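Local coordinates for tyrosine-protein phosphatase non-receptor type 18 (Homo sapiens, PDB 2OC3) that removes phosphate from tyrosine residues of proteins, autophosphorylated tyrosine kinases among them, through its classical tyrosine-phosphatase domain, at residues V69-L79 with S88-I96. Sequence-based numbering, arbitrary orientation.
Sequences VLPYDQTRVIL and SDYINGNFI
Pro71 fits into the hollow between Tyr90, Asn92 and Asn94: CG lies 3.8 Å from Tyr90 CE1, and CB reaches Asn94 OD1. On one side of this bump Asn92 ND2 gives a hydrogen bond to Val69 O (2.9 Å), which lies in its amide plane; on the other, Asn94 ND2 bonds Thr75 OG1 at 2.8 Å, tilted from the amide plane, and more weakly Tyr72 O. Thr75 OG1 is also hydrogen-bonded to Gln274 O. Arg275 binds the oxygens of both asparagines, Asn92 OD1 and Asn94 OD1. Val77 is the second bump. CG1 stands anti to the backbone N (chi1 172°), which leaves CG2 beside that N and over one face of the Phe95 ring, 4.0 Å from the centroid, while CB rests on Ile91 CG2. In the classical tyrosine phosphatase fold, 93-97 is an outermost strand of the central mixed sheet; the short 76-78 strand crosses its 93-96 part at 106°, and it and Thr75 just before it are tied on by Phe95 N to Thr75 O (2.9 Å) and Val77 N to Gly93 O. Before the corner at Asn92, Leu79 CD1 packs on Ile91 CB, both side chains also touching Leu122 of helix 116-125. Arg76 NH2 meets Asp89 OD1 at 3.0 Å in a salt bridge, from above the carboxylate plane, and also donates to a water linking Val77 O with Ile91 N. Replacing Arg76 with a leucine would probably leave the Asp89 carboxylate without its charged mate and the water with one donor fewer.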
loop_
_atom_site.group_PDB
_atom_site.type_symbol
_atom_site.label_atom_id
_atom_site.label_comp_id
_atom_site.label_asym_id
_atom_site.label_seq_id
_atom_site.Cartn_x
_atom_site.Cartn_y
_atom_site.Cartn_z
ATOM N N VAL A 69 -2.124 -11.908 -9.744
ATOM C CA VAL A 69 -1.382 -11.147 -8.740
ATOM C C VAL A 69 -1.058 -12.058 -7.560
ATOM O O VAL A 69 -1.896 -12.356 -6.731
ATOM C CB VAL A 69 -2.138 -9.891 -8.249
ATOM C CG1 VAL A 69 -1.300 -9.185 -7.236
ATOM C CG2 VAL A 69 -2.421 -8.951 -9.443
ATOM N N LEU A 70 0.178 -12.536 -7.549
ATOM C CA LEU A 70 0.690 -13.368 -6.467
ATOM C C LEU A 70 1.881 -12.693 -5.813
ATOM O O LEU A 70 2.736 -12.174 -6.516
ATOM C CB LEU A 70 1.144 -14.710 -7.046
ATOM C CG LEU A 70 0.076 -15.530 -7.794
ATOM C CD1 LEU A 70 0.723 -16.768 -8.453
ATOM C CD2 LEU A 70 -1.046 -15.882 -6.886
ATOM N N PRO A 71 1.986 -12.765 -4.495
ATOM C CA PRO A 71 3.086 -12.087 -3.834
ATOM C C PRO A 71 4.392 -12.816 -4.129
ATOM O O PRO A 71 4.453 -14.044 -4.155
ATOM C CB PRO A 71 2.721 -12.232 -2.338
ATOM C CG PRO A 71 1.978 -13.515 -2.271
ATOM C CD PRO A 71 1.158 -13.520 -3.531
ATOM N N TYR A 72 5.464 -12.072 -4.312
ATOM C CA TYR A 72 6.755 -12.735 -4.526
ATOM C C TYR A 72 7.167 -13.369 -3.221
ATOM O O TYR A 72 7.052 -12.775 -2.157
ATOM C CB TYR A 72 7.810 -11.713 -4.904
ATOM C CG TYR A 72 7.521 -10.996 -6.223
ATOM C CD1 TYR A 72 7.040 -11.722 -7.305
ATOM C CD2 TYR A 72 7.751 -9.623 -6.396
ATOM C CE1 TYR A 72 6.792 -11.130 -8.530
ATOM C CE2 TYR A 72 7.496 -9.024 -7.665
ATOM C CZ TYR A 72 7.031 -9.811 -8.703
ATOM O OH TYR A 72 6.710 -9.293 -9.986
ATOM N N ASP A 73 7.633 -14.604 -3.279
ATOM C CA ASP A 73 8.087 -15.286 -2.059
ATOM C C ASP A 73 9.171 -14.525 -1.314
ATOM O O ASP A 73 9.282 -14.635 -0.103
ATOM C CB ASP A 73 8.674 -16.654 -2.437
ATOM C CG ASP A 73 7.643 -17.619 -3.048
ATOM O OD1 ASP A 73 6.528 -17.757 -2.474
ATOM O OD2 ASP A 73 7.942 -18.270 -4.088
ATOM N N GLN A 74 10.026 -13.834 -2.051
ATOM C CA GLN A 74 11.238 -13.248 -1.480
ATOM C C GLN A 74 10.986 -12.174 -0.417
ATOM O O GLN A 74 11.845 -11.903 0.426
ATOM C CB GLN A 74 12.100 -12.670 -2.592
ATOM C CG GLN A 74 12.731 -13.708 -3.512
ATOM C CD GLN A 74 11.768 -14.489 -4.334
ATOM O OE1 GLN A 74 10.745 -13.991 -4.827
ATOM N NE2 GLN A 74 12.124 -15.797 -4.553
ATOM N N THR A 75 9.833 -11.520 -0.509
ATOM C CA THR A 75 9.479 -10.378 0.323
ATOM C C THR A 75 8.065 -10.597 0.922
ATOM O O THR A 75 7.505 -9.657 1.482
ATOM C CB THR A 75 9.448 -9.094 -0.523
ATOM O OG1 THR A 75 8.519 -9.290 -1.593
ATOM C CG2 THR A 75 10.844 -8.718 -1.055
ATOM N N ARG A 76 7.467 -11.785 0.813
ATOM C CA ARG A 76 6.093 -11.947 1.274
ATOM C C ARG A 76 5.977 -11.790 2.777
ATOM O O ARG A 76 6.884 -12.097 3.537
ATOM C CB ARG A 76 5.459 -13.283 0.847
ATOM C CG ARG A 76 5.964 -14.496 1.556
ATOM C CD ARG A 76 5.231 -15.732 1.060
ATOM N NE ARG A 76 5.547 -16.938 1.820
ATOM C CZ ARG A 76 4.773 -17.511 2.747
ATOM N NH1 ARG A 76 5.195 -18.638 3.336
ATOM N NH2 ARG A 76 3.588 -17.012 3.101
ATOM N N VAL A 77 4.807 -11.343 3.221
ATOM C CA VAL A 77 4.497 -11.234 4.646
ATOM C C VAL A 77 4.179 -12.622 5.160
ATOM O O VAL A 77 3.255 -13.260 4.697
ATOM C CB VAL A 77 3.268 -10.306 4.832
ATOM C CG1 VAL A 77 2.828 -10.344 6.308
ATOM C CG2 VAL A 77 3.585 -8.898 4.419
ATOM N N ILE A 78 4.932 -13.085 6.151
ATOM C CA ILE A 78 4.716 -14.379 6.770
ATOM C C ILE A 78 4.012 -14.136 8.094
ATOM O O ILE A 78 4.559 -13.499 8.993
ATOM C CB ILE A 78 6.055 -15.113 7.030
ATOM C CG1 ILE A 78 6.875 -15.205 5.761
ATOM C CG2 ILE A 78 5.801 -16.507 7.611
ATOM C CD1 ILE A 78 6.382 -16.214 4.846
ATOM N N LEU A 79 2.781 -14.587 8.186
ATOM C CA LEU A 79 1.999 -14.413 9.424
ATOM C C LEU A 79 2.368 -15.523 10.416
ATOM O O LEU A 79 2.534 -16.706 10.037
ATOM C CB LEU A 79 0.503 -14.439 9.123
ATOM C CG LEU A 79 0.026 -13.302 8.189
ATOM C CD1 LEU A 79 -1.461 -13.461 7.829
ATOM C CD2 LEU A 79 0.339 -11.909 8.792
ATOM N N SER A 88 -2.916 -20.356 9.017
ATOM C CA SER A 88 -1.910 -20.352 7.951
ATOM C C SER A 88 -1.000 -19.115 7.988
ATOM O O SER A 88 -1.396 -18.035 8.457
ATOM C CB SER A 88 -2.651 -20.343 6.613
ATOM O OG SER A 88 -1.874 -19.927 5.501
ATOM N N ASP A 89 0.211 -19.255 7.474
ATOM C CA ASP A 89 1.127 -18.118 7.368
ATOM C C ASP A 89 0.886 -17.171 6.186
ATOM O O ASP A 89 1.553 -16.159 6.080
ATOM C CB ASP A 89 2.583 -18.569 7.398
ATOM C CG ASP A 89 3.079 -19.216 6.113
ATOM O OD1 ASP A 89 2.487 -19.066 5.032
ATOM O OD2 ASP A 89 4.152 -19.904 6.168
ATOM N N TYR A 90 -0.096 -17.491 5.364
ATOM C CA TYR A 90 -0.223 -16.871 4.061
ATOM C C TYR A 90 -1.189 -15.670 4.037
ATOM O O TYR A 90 -2.319 -15.736 4.495
ATOM C CB TYR A 90 -0.653 -17.866 2.986
ATOM C CG TYR A 90 -0.731 -17.215 1.650
ATOM C CD1 TYR A 90 0.415 -17.011 0.870
ATOM C CD2 TYR A 90 -1.919 -16.708 1.191
ATOM C CE1 TYR A 90 0.374 -16.391 -0.357
ATOM C CE2 TYR A 90 -1.986 -16.093 -0.101
ATOM C CZ TYR A 90 -0.833 -15.929 -0.852
ATOM O OH TYR A 90 -0.794 -15.322 -2.091
ATOM N N ILE A 91 -0.681 -14.583 3.456
ATOM C CA ILE A 91 -1.527 -13.452 3.010
ATOM C C ILE A 91 -0.954 -12.917 1.721
ATOM O O ILE A 91 0.257 -12.946 1.479
ATOM C CB ILE A 91 -1.651 -12.328 4.092
ATOM C CG1 ILE A 91 -2.749 -11.322 3.672
ATOM C CG2 ILE A 91 -0.339 -11.636 4.327
ATOM C CD1 ILE A 91 -3.277 -10.451 4.805
ATOM N N ASN A 92 -1.830 -12.445 0.842
ATOM C CA ASN A 92 -1.364 -11.804 -0.372
ATOM C C ASN A 92 -0.871 -10.409 -0.036
ATOM O O ASN A 92 -1.635 -9.435 -0.024
ATOM C CB ASN A 92 -2.428 -11.799 -1.472
ATOM C CG ASN A 92 -1.859 -11.426 -2.814
ATOM O OD1 ASN A 92 -1.086 -10.489 -2.917
ATOM N ND2 ASN A 92 -2.269 -12.153 -3.860
ATOM N N GLY A 93 0.412 -10.326 0.314
ATOM C CA GLY A 93 1.033 -9.068 0.694
ATOM C C GLY A 93 2.532 -9.218 0.739
ATOM O O GLY A 93 3.071 -10.318 0.917
ATOM N N ASN A 94 3.213 -8.087 0.551
ATOM C CA ASN A 94 4.679 -8.031 0.522
ATOM C C ASN A 94 5.180 -6.838 1.317
ATOM O O ASN A 94 4.562 -5.774 1.313
ATOM C CB ASN A 94 5.228 -7.899 -0.902
ATOM C CG ASN A 94 4.946 -9.109 -1.733
ATOM O OD1 ASN A 94 3.920 -9.194 -2.406
ATOM N ND2 ASN A 94 5.856 -10.080 -1.696
ATOM N N PHE A 95 6.324 -7.003 1.975
ATOM C CA PHE A 95 7.036 -5.888 2.554
ATOM C C PHE A 95 7.750 -5.102 1.480
ATOM O O PHE A 95 8.286 -5.699 0.522
ATOM C CB PHE A 95 8.065 -6.391 3.571
ATOM C CG PHE A 95 7.464 -6.889 4.850
ATOM C CD1 PHE A 95 6.958 -6.004 5.770
ATOM C CD2 PHE A 95 7.417 -8.246 5.178
ATOM C CE1 PHE A 95 6.429 -6.426 6.993
ATOM C CE2 PHE A 95 6.843 -8.664 6.429
ATOM C CZ PHE A 95 6.365 -7.752 7.285
ATOM N N ILE A 96 7.831 -3.785 1.688
ATOM C CA ILE A 96 8.594 -2.855 0.872
ATOM C C ILE A 96 9.521 -2.064 1.818
ATOM O O ILE A 96 9.088 -1.582 2.864
ATOM C CB ILE A 96 7.725 -1.920 0.036
ATOM C CG1 ILE A 96 6.807 -2.739 -0.906
ATOM C CG2 ILE A 96 8.617 -0.952 -0.769
ATOM C CD1 ILE A 96 5.838 -1.858 -1.790
HETATM O O HOH W 1 2.329 -14.481 2.540
#